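Local coordinates for arfgap-like finger domain containing protein (Cryptosporidium parvum Iowa II, PDB 2OWA), which probably acts, through this zinc-finger ArfGAP domain, as a GTPase-activating protein for the small GTPase ARF, at residues Leu89-Ile94 against Gln130-Glu135. Numbering follows the deposited sequence.
Sequences LVRMDI and QILDSE
Arg91 and Ile94 meet Leu132, Asp133 and Glu135 where two helical segments, 89-94 and 130-135, cross at 117° with their axes 10.0 Å apart. The backbones come nearest at Arg91 and Leu132, whose CA atoms are 7.0 Å apart. Arg91 bridges the gap: its CG stands anti to the backbone N (chi1 178°) and the chain runs extended to NE. The guanidinium grips one carboxylate oxygen of Asp133 in a salt bridge. Arg91 NH1 donates to Asp133 OD1 at 2.6 Å, nearly along that oxygen's C-O axis, whereas the bond from Arg91 NH2 to the same OD1 is weak at 3.2 Å. The guanidinium and carboxylate planes are turned 51° from each other. Leu132 crosses the arginine at about a right angle and sets CB over one guanidinium face, 3.6 Å from Arg91 NH2 and offset toward the rim. One turn after Arg91, Ile94 lies alongside Leu132, the two pointing opposite ways, with Ile94 CD1 touching Leu132 CD2 at 3.5 Å. The same Ile94 methyl rests 3.7 Å from Glu135 CB, while Glu135 OE2 forms a salt bridge with Arg99 of helix 97-107. Arg91 NE also hydrogen-bonds Leu52 O, and NH2 hydrogen-bonds Lys129 O and Ser53 O, Leu52 and Ser53 lying between strands 49-51 and 56-58. Buried Arg91 thus ties helix 86-94 to helix 123-135 and to the hairpin loop of the small antiparallel sheet.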
loop_
_atom_site.group_PDB
_atom_site.type_symbol
_atom_site.label_atom_id
_atom_site.label_comp_id
_atom_site.label_asym_id
_atom_site.label_seq_id
_atom_site.Cartn_x
_atom_site.Cartn_y
_atom_site.Cartn_z
ATOM N N LEU A 89 -7.234 6.927 2.226
ATOM C CA LEU A 89 -6.492 7.120 3.456
ATOM C C LEU A 89 -6.886 6.088 4.481
ATOM O O LEU A 89 -6.009 5.462 5.106
ATOM C CB LEU A 89 -6.621 8.549 3.993
ATOM C CG LEU A 89 -6.229 9.695 3.052
ATOM C CD1 LEU A 89 -6.182 10.973 3.914
ATOM C CD2 LEU A 89 -4.810 9.418 2.404
ATOM N N VAL A 90 -8.185 5.864 4.625
ATOM C CA VAL A 90 -8.699 4.863 5.589
ATOM C C VAL A 90 -8.099 3.503 5.256
ATOM O O VAL A 90 -7.723 2.735 6.158
ATOM C CB VAL A 90 -10.225 4.764 5.525
ATOM C CG1 VAL A 90 -10.747 3.603 6.456
ATOM C CG2 VAL A 90 -10.869 6.143 5.850
ATOM N N ARG A 91 -8.030 3.201 3.956
ATOM C CA ARG A 91 -7.515 1.926 3.469
ATOM C C ARG A 91 -6.063 1.731 3.875
ATOM O O ARG A 91 -5.708 0.674 4.375
ATOM C CB ARG A 91 -7.672 1.773 1.933
ATOM C CG ARG A 91 -7.081 0.453 1.407
ATOM C CD ARG A 91 -7.234 0.325 -0.093
ATOM N NE ARG A 91 -7.003 -1.028 -0.595
ATOM C CZ ARG A 91 -7.969 -1.929 -0.779
ATOM N NH1 ARG A 91 -9.232 -1.624 -0.499
ATOM N NH2 ARG A 91 -7.691 -3.128 -1.273
ATOM N N MET A 92 -5.234 2.761 3.694
ATOM C CA MET A 92 -3.866 2.729 4.138
ATOM C C MET A 92 -3.740 2.565 5.663
ATOM O O MET A 92 -2.817 1.932 6.152
ATOM C CB MET A 92 -3.143 4.000 3.668
ATOM C CG MET A 92 -2.866 4.062 2.153
ATOM S SD MET A 92 -2.195 2.596 1.353
ATOM C CE MET A 92 -0.611 2.449 2.151
ATOM N N ASP A 93 -4.705 3.131 6.383
ATOM C CA ASP A 93 -4.718 3.158 7.829
ATOM C C ASP A 93 -5.015 1.759 8.371
ATOM O O ASP A 93 -4.335 1.303 9.307
ATOM C CB ASP A 93 -5.768 4.162 8.321
ATOM C CG ASP A 93 -5.607 4.510 9.814
ATOM O OD1 ASP A 93 -4.714 3.946 10.496
ATOM O OD2 ASP A 93 -6.406 5.357 10.304
ATOM N N ILE A 94 -5.986 1.066 7.770
ATOM C CA ILE A 94 -6.331 -0.311 8.233
ATOM C C ILE A 94 -5.405 -1.398 7.684
ATOM O O ILE A 94 -5.394 -2.534 8.201
ATOM C CB ILE A 94 -7.814 -0.686 7.976
ATOM C CG1 ILE A 94 -8.140 -0.668 6.478
ATOM C CG2 ILE A 94 -8.757 0.227 8.745
ATOM C CD1 ILE A 94 -8.214 -2.001 5.871
ATOM N N GLN A 130 -9.450 -7.956 -1.432
ATOM C CA GLN A 130 -10.852 -8.083 -1.027
ATOM C C GLN A 130 -11.095 -8.040 0.465
ATOM O O GLN A 130 -12.137 -7.576 0.866
ATOM C CB GLN A 130 -11.482 -9.371 -1.590
ATOM C CG GLN A 130 -11.850 -9.254 -3.056
ATOM C CD GLN A 130 -12.632 -10.470 -3.576
ATOM O OE1 GLN A 130 -12.511 -10.836 -4.732
ATOM N NE2 GLN A 130 -13.421 -11.101 -2.704
ATOM N N ILE A 131 -10.172 -8.555 1.275
ATOM C CA ILE A 131 -10.250 -8.442 2.750
ATOM C C ILE A 131 -10.219 -6.964 3.146
ATOM O O ILE A 131 -10.986 -6.501 4.011
ATOM C CB ILE A 131 -9.090 -9.223 3.476
ATOM C CG1 ILE A 131 -9.232 -10.747 3.264
ATOM C CG2 ILE A 131 -9.024 -8.891 4.978
ATOM C CD1 ILE A 131 -7.951 -11.527 3.580
ATOM N N LEU A 132 -9.335 -6.216 2.496
ATOM C CA LEU A 132 -9.246 -4.797 2.760
ATOM C C LEU A 132 -10.484 -4.041 2.286
ATOM O O LEU A 132 -10.944 -3.158 2.999
ATOM C CB LEU A 132 -7.992 -4.213 2.136
ATOM C CG LEU A 132 -6.622 -4.670 2.671
ATOM C CD1 LEU A 132 -5.593 -3.788 1.935
ATOM C CD2 LEU A 132 -6.444 -4.583 4.227
ATOM N N ASP A 133 -11.014 -4.402 1.099
ATOM C CA ASP A 133 -12.232 -3.786 0.533
ATOM C C ASP A 133 -13.402 -3.967 1.491
ATOM O O ASP A 133 -14.195 -3.048 1.722
ATOM C CB ASP A 133 -12.645 -4.472 -0.785
ATOM C CG ASP A 133 -11.724 -4.188 -1.921
ATOM O OD1 ASP A 133 -10.828 -3.303 -1.777
ATOM O OD2 ASP A 133 -11.925 -4.840 -2.992
ATOM N N SER A 134 -13.511 -5.183 2.005
ATOM C CA SER A 134 -14.519 -5.539 2.960
ATOM C C SER A 134 -14.399 -4.733 4.275
ATOM O O SER A 134 -15.406 -4.313 4.833
ATOM C CB SER A 134 -14.415 -7.016 3.229
ATOM O OG SER A 134 -15.652 -7.487 3.661
ATOM N N GLU A 135 -13.178 -4.491 4.744
ATOM C CA GLU A 135 -12.947 -3.652 5.940
ATOM C C GLU A 135 -13.413 -2.211 5.791
ATOM O O GLU A 135 -13.922 -1.629 6.741
ATOM C CB GLU A 135 -11.470 -3.611 6.288
ATOM C CG GLU A 135 -10.932 -4.885 6.819
ATOM C CD GLU A 135 -11.025 -4.910 8.306
ATOM O OE1 GLU A 135 -12.115 -5.265 8.816
ATOM O OE2 GLU A 135 -10.010 -4.557 8.952
#